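Local structure of DUF3887 domain-containing protein (Ruminococcus gnavus, 4HYZ) at residues A20-D23 with I24-A27; D31-S34 with W35-R38. The protein is of unknown function but belongs to the DUF3887 family of the NTF2-like clan, whose cone-shaped alpha+beta folds often enclose a pocket. All blocks are in the same frame, centred on the assembly; numbering follows the deposited sequence.

The two contacts sit one after the other in the helical half of an NTF2-like domain, where helices pack against a curved antiparallel sheet. Contact 1 is about two turns of helix 13-28, which lies across that sheet; contact 2 is built round the short helix 32-36. Their centres are 10 Å apart and they touch directly. Ile26 CG2 packs 3.5 Å from the backbone N of Trp35, and Ala27 CB lies 3.6 Å from Trp35 CD1. A salt bridge joins Asp23 OD1 to Arg38 NE at 2.7 Å. Apolar packing and a buried carboxylate thus fasten the second helix to the first.

Contact 1 of 2, residues A20-D23 with I24-A27; sequences AMED and IEIA
Ile24 N donates to Ala20 O at 2.9 Å, one of four successive i+4 to i backbone bonds here, within the long alpha-helix that packs across the sheet of this NTF2-like fold. Ile24, Glu25 and Ile26 share one first torsion, with CG (CG1 in the isoleucines) anti to the carbonyl carbon, which lays each chain back along the preceding turn. Ile24 CG1 therefore comes to 3.3 Å from Ala20 O, while its apolar branches meet Ile88, Val90, Tyr99 and Phe112 of the sheet. On the outer side Glu25 runs extended over the same kind of carbonyl, its CG 3.2 Å from Met21 O, and its OE1 hydrogen-bonds a glycerol, probably from the crystallisation liquor. Glu22 also leans back along the helix, its OE2 in a salt bridge with Lys18.

Asp23 and Ile26 point the same way, side by side. The buried Asp23 carboxylate is well supplied: OD2 is bonded to Tyr103 OH, and OD1 takes Gln19 NE2 and the guanidinium of Arg38. Ile26 lies beside this cluster, its CD1 3.4 Å from Glu22 O and 3.8 Å from Asp23 OD1.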
loop_
_atom_site.group_PDB
_atom_site.type_symbol
_atom_site.label_atom_id
_atom_site.label_comp_id
_atom_site.label_asym_id
_atom_site.label_seq_id
_atom_site.Cartn_x
_atom_site.Cartn_y
_atom_site.Cartn_z
ATOM N N ALA A 20 -8.929 18.609 -1.221
ATOM C CA ALA A 20 -9.702 17.900 -0.200
ATOM C C ALA A 20 -9.982 18.841 0.986
ATOM O O ALA A 20 -11.095 18.876 1.502
ATOM C CB ALA A 20 -8.948 16.651 0.271
HETATM N N MSE A 21 -8.975 19.622 1.394
HETATM C CA MSE A 21 -9.158 20.578 2.497
HETATM C C MSE A 21 -10.185 21.660 2.122
HETATM O O MSE A 21 -11.065 21.995 2.933
HETATM C CB MSE A 21 -7.828 21.209 2.887
HETATM C CG MSE A 21 -6.875 20.202 3.526
HETATM SE SE MSE A 21 -5.312 21.115 4.206
HETATM C CE MSE A 21 -4.409 21.566 2.514
ATOM N N GLU A 22 -10.114 22.156 0.879
ATOM C CA GLU A 22 -11.079 23.163 0.377
ATOM C C GLU A 22 -12.474 22.580 0.278
ATOM O O GLU A 22 -13.422 23.208 0.691
ATOM C CB GLU A 22 -10.649 23.673 -0.994
ATOM C CG GLU A 22 -9.540 24.685 -0.886
ATOM C CD GLU A 22 -8.740 24.922 -2.141
ATOM O OE1 GLU A 22 -8.898 24.160 -3.121
ATOM O OE2 GLU A 22 -7.882 25.829 -2.106
ATOM N N ASP A 23 -12.593 21.354 -0.246
ATOM C CA ASP A 23 -13.881 20.693 -0.417
ATOM C C ASP A 23 -14.530 20.336 0.929
ATOM O O ASP A 23 -15.753 20.376 1.035
ATOM C CB ASP A 23 -13.730 19.464 -1.328
ATOM C CG ASP A 23 -13.443 19.855 -2.773
ATOM O OD1 ASP A 23 -13.503 21.077 -3.094
ATOM O OD2 ASP A 23 -13.128 18.958 -3.576
ATOM N N ILE A 24 -13.728 20.014 1.961
ATOM C CA ILE A 24 -14.295 19.724 3.288
ATOM C C ILE A 24 -14.771 21.051 3.910
ATOM O O ILE A 24 -15.820 21.069 4.545
ATOM C CB ILE A 24 -13.332 18.930 4.201
ATOM C CG1 ILE A 24 -13.213 17.486 3.681
ATOM C CG2 ILE A 24 -13.772 18.964 5.689
ATOM C CD1 ILE A 24 -11.938 16.780 4.141
ATOM N N GLU A 25 -14.043 22.158 3.674
ATOM C CA GLU A 25 -14.466 23.482 4.149
ATOM C C GLU A 25 -15.770 23.895 3.478
ATOM O O GLU A 25 -16.624 24.458 4.131
ATOM C CB GLU A 25 -13.399 24.543 3.888
ATOM C CG GLU A 25 -12.172 24.415 4.775
ATOM C CD GLU A 25 -10.933 25.118 4.239
ATOM O OE1 GLU A 25 -10.941 25.604 3.082
ATOM O OE2 GLU A 25 -9.913 25.091 4.956
ATOM N N ILE A 26 -15.948 23.593 2.192
ATOM C CA ILE A 26 -17.193 23.906 1.463
ATOM C C ILE A 26 -18.325 23.039 2.052
ATOM O O ILE A 26 -19.423 23.542 2.228
ATOM C CB ILE A 26 -17.032 23.753 -0.081
ATOM C CG1 ILE A 26 -16.086 24.858 -0.679
ATOM C CG2 ILE A 26 -18.391 23.795 -0.785
ATOM C CD1 ILE A 26 -15.181 24.291 -2.030
ATOM N N ALA A 27 -18.060 21.753 2.380
ATOM C CA ALA A 27 -19.061 20.881 3.018
ATOM C C ALA A 27 -19.465 21.427 4.399
ATOM O O ALA A 27 -20.652 21.474 4.704
ATOM C CB ALA A 27 -18.523 19.463 3.161
#

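Contact 2 of 2, residues D31-S34 with W35-R38; sequences DYES and WKSR
An N-capped short helix, 32-36, follows the long helix of this NTF2-like domain, and its first turn closes with Trp35 N bonded to Asp31 O at 3.1 Å. Asp31 is the N-cap: its OD1 accepts from Ser34 N at 3.1 Å, the donor sitting well above the carboxylate plane, 64° out of it. The negative group at this end probably also suits the helix dipole.

Trp35, like Tyr32, holds CG anti to the backbone N (chi1 177° in the tryptophan), which sets the two rings beside each other; they slant past one another, Tyr32 CD1 4.1 Å from Trp35 CE3. The indole goes on into the core, stacked on Tyr52 and edge-to-face with Phe39 and Phe112. Lys36 CB lies over one face of the Tyr32 ring. Farther out the lysine chain crosses the phenol, bringing CD to 3.4 Å from Tyr32 OH, and the bend at chi3 then swings CE alongside Glu33, 3.2 Å from its OE1. Lys36 NZ stays 4.1 Å from Glu33 OE1, too far for a salt bridge, so the attraction there is probably modest. With an alanine at Tyr32, Trp35 CE3 and CZ3 would probably lose their aromatic neighbour, and the Lys36 chain, no longer lying against a ring, is likely to turn more freely.

Arg38 leads away, its guanidinium bonded to Met107 O and Asn108 OD1 besides its salt bridge to Asp23. Ser37 folds back onto the preceding turn: with chi1 at 82°, OG sits between its own backbone N and carbonyl carbon, and Ser37 OG donates to Ser34 O at 2.6 Å.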
loop_
_atom_site.group_PDB
_atom_site.type_symbol
_atom_site.label_atom_id
_atom_site.label_comp_id
_atom_site.label_asym_id
_atom_site.label_seq_id
_atom_site.Cartn_x
_atom_site.Cartn_y
_atom_site.Cartn_z
ATOM N N ASP A 31 -23.523 25.272 2.729
ATOM C CA ASP A 31 -24.011 25.752 1.432
ATOM C C ASP A 31 -24.077 24.545 0.483
ATOM O O ASP A 31 -23.071 24.180 -0.139
ATOM C CB ASP A 31 -23.099 26.873 0.885
ATOM C CG ASP A 31 -23.576 27.553 -0.375
ATOM O OD1 ASP A 31 -24.354 26.937 -1.128
ATOM O OD2 ASP A 31 -23.144 28.680 -0.633
ATOM N N TYR A 32 -25.266 23.923 0.398
ATOM C CA TYR A 32 -25.524 22.736 -0.415
ATOM C C TYR A 32 -25.153 22.932 -1.901
ATOM O O TYR A 32 -24.512 22.060 -2.482
ATOM C CB TYR A 32 -27.002 22.297 -0.295
ATOM C CG TYR A 32 -27.374 21.196 -1.261
ATOM C CD1 TYR A 32 -26.716 19.968 -1.237
ATOM C CD2 TYR A 32 -28.331 21.403 -2.246
ATOM C CE1 TYR A 32 -27.010 18.969 -2.164
ATOM C CE2 TYR A 32 -28.657 20.402 -3.159
ATOM C CZ TYR A 32 -27.982 19.191 -3.127
ATOM O OH TYR A 32 -28.303 18.215 -4.032
ATOM N N GLU A 33 -25.584 24.050 -2.508
ATOM C CA GLU A 33 -25.331 24.323 -3.917
ATOM C C GLU A 33 -23.832 24.495 -4.222
ATOM O O GLU A 33 -23.404 24.023 -5.282
ATOM C CB GLU A 33 -26.154 25.535 -4.421
ATOM C CG GLU A 33 -27.666 25.291 -4.395
ATOM C CD GLU A 33 -28.250 24.174 -5.253
ATOM O OE1 GLU A 33 -27.582 23.737 -6.218
ATOM O OE2 GLU A 33 -29.406 23.774 -4.990
ATOM N N SER A 34 -23.025 25.103 -3.292
ATOM C CA SER A 34 -21.579 25.226 -3.522
ATOM C C SER A 34 -20.925 23.863 -3.435
ATOM O O SER A 34 -20.054 23.559 -4.243
ATOM C CB SER A 34 -20.925 26.183 -2.548
ATOM O OG SER A 34 -21.419 27.487 -2.797
ATOM N N TRP A 35 -21.383 23.028 -2.477
ATOM C CA TRP A 35 -20.853 21.687 -2.272
ATOM C C TRP A 35 -21.185 20.831 -3.475
ATOM O O TRP A 35 -20.274 20.221 -4.032
ATOM C CB TRP A 35 -21.386 21.088 -0.966
ATOM C CG TRP A 35 -20.947 19.672 -0.710
ATOM C CD1 TRP A 35 -19.737 19.253 -0.233
ATOM C CD2 TRP A 35 -21.743 18.488 -0.880
ATOM N NE1 TRP A 35 -19.736 17.886 -0.085
ATOM C CE2 TRP A 35 -20.961 17.392 -0.457
ATOM C CE3 TRP A 35 -23.049 18.252 -1.346
ATOM C CZ2 TRP A 35 -21.439 16.077 -0.481
ATOM C CZ3 TRP A 35 -23.530 16.953 -1.344
ATOM C CH2 TRP A 35 -22.729 15.884 -0.926
ATOM N N LYS A 36 -22.451 20.864 -3.943
ATOM C CA LYS A 36 -22.894 20.125 -5.143
ATOM C C LYS A 36 -22.046 20.502 -6.385
ATOM O O LYS A 36 -21.670 19.620 -7.153
ATOM C CB LYS A 36 -24.378 20.401 -5.411
ATOM C CG LYS A 36 -24.988 19.612 -6.568
ATOM C CD LYS A 36 -26.530 19.611 -6.524
ATOM C CE LYS A 36 -27.162 20.761 -7.267
ATOM N NZ LYS A 36 -27.100 20.600 -8.745
ATOM N N SER A 37 -21.723 21.795 -6.549
ATOM C CA SER A 37 -20.965 22.335 -7.681
ATOM C C SER A 37 -19.523 21.783 -7.748
ATOM O O SER A 37 -18.876 21.922 -8.792
ATOM C CB SER A 37 -20.937 23.864 -7.637
ATOM O OG SER A 37 -19.931 24.342 -6.752
ATOM N N ARG A 38 -19.028 21.171 -6.648
ATOM C CA ARG A 38 -17.672 20.614 -6.595
ATOM C C ARG A 38 -17.614 19.167 -7.162
ATOM O O ARG A 38 -16.530 18.632 -7.368
ATOM C CB ARG A 38 -17.118 20.710 -5.167
ATOM C CG ARG A 38 -16.679 22.153 -4.797
ATOM C CD ARG A 38 -15.478 22.624 -5.636
ATOM N NE ARG A 38 -14.441 21.587 -5.603
ATOM C CZ ARG A 38 -13.983 20.881 -6.631
ATOM N NH1 ARG A 38 -14.284 21.230 -7.880
ATOM N NH2 ARG A 38 -13.158 19.872 -6.426
#